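Local coordinates for protein putative thioesterase (Escherichia coli, PDB 5UGZ) that probably hydrolyses thioesters as a type II thioesterase, releasing intermediates from the colibactin NRPS/PKS assembly line, at residues Lys165-Met168 with Thr169-Pro173. Numbering follows the deposited sequence.
Sequences KELM and TIFTP
Thr172 and Met168, one helical turn apart, form with Phe171 the tight face of this first part of helix 165-183. Met168 O accepts two bonds from Thr172: the backbone N at 2.8 Å and the hydroxyl OG1 at 2.9 Å, the latter from well above the carbonyl plane. With OG1 anti to its own carbonyl carbon (chi1 -75°), the Thr172 hydroxyl folds back onto the preceding turn, and the bent Met168 side chain crosses that of Thr172 obliquely, CE lying 4.0 Å from OG1. Phe171 N, bonded to Leu167 O at 3.0 Å, adds a weak bond to Met168 O. Pro173 has no N-H to give, and the helix kinks there.

Lys165, Glu166, Leu167, Thr169 and Ile170 make up the solvent side. Thr169 grips Lys165 O with the same two groups but roles exchanged: OG1 in the carbonyl plane at 2.8 Å, the N above it at 3.3 Å. Ile170 is tight although exposed, its chi1 of 72° setting CG1 between backbone N and carbonyl carbon, 3.2 Å from Leu167 O. At the border, Leu167 CD2 touches Phe171 CB loosely, at 4.2 Å.

Within the fold, Met168, Phe171 and Thr172 all touch Met148 of helix 144-154, and Met168 also meets Val161 and Phe162 of the connecting loop. This helical pair lies between strands 121-125 and 198-203 in the chain, an insertion consistent with the lid of an alpha/beta-hydrolase thioesterase, away from the parallel sheet.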
loop_
_atom_site.group_PDB
_atom_site.type_symbol
_atom_site.label_atom_id
_atom_site.label_comp_id
_atom_site.label_asym_id
_atom_site.label_seq_id
_atom_site.Cartn_x
_atom_site.Cartn_y
_atom_site.Cartn_z
ATOM N N LYS A 165 -2.324 -26.850 1.051
ATOM C CA LYS A 165 -0.879 -26.910 0.903
ATOM C C LYS A 165 -0.454 -26.779 -0.553
ATOM O O LYS A 165 0.704 -26.435 -0.823
ATOM C CB LYS A 165 -0.343 -28.211 1.503
ATOM C CG LYS A 165 -0.933 -28.539 2.878
ATOM C CD LYS A 165 -0.251 -29.758 3.499
ATOM C CE LYS A 165 -1.043 -30.343 4.675
ATOM N NZ LYS A 165 -0.325 -31.526 5.261
ATOM N N GLU A 166 -1.359 -27.065 -1.493
ATOM C CA GLU A 166 -1.145 -26.665 -2.879
ATOM C C GLU A 166 -0.942 -25.161 -2.956
ATOM O O GLU A 166 0.092 -24.673 -3.421
ATOM C CB GLU A 166 -2.344 -27.094 -3.735
ATOM C CG GLU A 166 -2.235 -26.764 -5.213
ATOM C CD GLU A 166 -1.135 -27.529 -5.901
ATOM O OE1 GLU A 166 -0.635 -28.501 -5.305
ATOM O OE2 GLU A 166 -0.760 -27.165 -7.035
ATOM N N LEU A 167 -1.932 -24.412 -2.472
ATOM C CA LEU A 167 -1.861 -22.962 -2.481
ATOM C C LEU A 167 -0.549 -22.464 -1.877
ATOM O O LEU A 167 0.118 -21.596 -2.449
ATOM C CB LEU A 167 -3.072 -22.417 -1.732
ATOM C CG LEU A 167 -3.215 -20.918 -1.625
ATOM C CD1 LEU A 167 -4.687 -20.600 -1.578
ATOM C CD2 LEU A 167 -2.501 -20.440 -0.375
ATOM N N MET A 168 -0.126 -23.046 -0.755
ATOM C CA MET A 168 1.035 -22.507 -0.054
ATOM C C MET A 168 2.302 -22.634 -0.883
ATOM O O MET A 168 3.121 -21.711 -0.917
ATOM C CB MET A 168 1.213 -23.211 1.283
ATOM C CG MET A 168 -0.001 -23.192 2.161
ATOM S SD MET A 168 0.651 -23.090 3.815
ATOM C CE MET A 168 1.857 -21.786 3.550
ATOM N N THR A 169 2.501 -23.781 -1.530
ATOM C CA THR A 169 3.692 -23.983 -2.351
ATOM C C THR A 169 3.895 -22.827 -3.335
ATOM O O THR A 169 4.949 -22.186 -3.346
ATOM C CB THR A 169 3.594 -25.324 -3.094
ATOM O OG1 THR A 169 3.179 -26.356 -2.187
ATOM C CG2 THR A 169 4.949 -25.706 -3.669
ATOM N N ILE A 170 2.886 -22.542 -4.167
ATOM C CA ILE A 170 3.023 -21.496 -5.181
ATOM C C ILE A 170 3.075 -20.115 -4.540
ATOM O O ILE A 170 3.708 -19.203 -5.076
ATOM C CB ILE A 170 1.877 -21.576 -6.214
ATOM C CG1 ILE A 170 0.569 -21.115 -5.584
ATOM C CG2 ILE A 170 1.725 -22.995 -6.741
ATOM C CD1 ILE A 170 -0.122 -19.995 -6.328
ATOM N N PHE A 171 2.429 -19.937 -3.392
ATOM C CA PHE A 171 2.266 -18.615 -2.803
ATOM C C PHE A 171 3.472 -18.186 -1.978
ATOM O O PHE A 171 3.784 -16.995 -1.910
ATOM C CB PHE A 171 1.001 -18.620 -1.946
ATOM C CG PHE A 171 0.801 -17.393 -1.115
ATOM C CD1 PHE A 171 0.553 -16.166 -1.705
ATOM C CD2 PHE A 171 0.798 -17.480 0.268
ATOM C CE1 PHE A 171 0.339 -15.030 -0.926
ATOM C CE2 PHE A 171 0.584 -16.359 1.048
ATOM C CZ PHE A 171 0.358 -15.133 0.452
ATOM N N THR A 172 4.167 -19.124 -1.355
ATOM C CA THR A 172 5.208 -18.750 -0.401
ATOM C C THR A 172 6.302 -17.880 -1.005
ATOM O O THR A 172 6.629 -16.838 -0.407
ATOM C CB THR A 172 5.760 -20.024 0.236
ATOM O OG1 THR A 172 4.799 -20.499 1.182
ATOM C CG2 THR A 172 7.082 -19.739 0.946
ATOM N N PRO A 173 6.902 -18.219 -2.149
ATOM C CA PRO A 173 7.950 -17.348 -2.710
ATOM C C PRO A 173 7.498 -15.912 -2.910
ATOM O O PRO A 173 8.301 -14.989 -2.754
ATOM C CB PRO A 173 8.282 -18.014 -4.051
ATOM C CG PRO A 173 7.813 -19.400 -3.921
ATOM C CD PRO A 173 6.645 -19.395 -2.993
#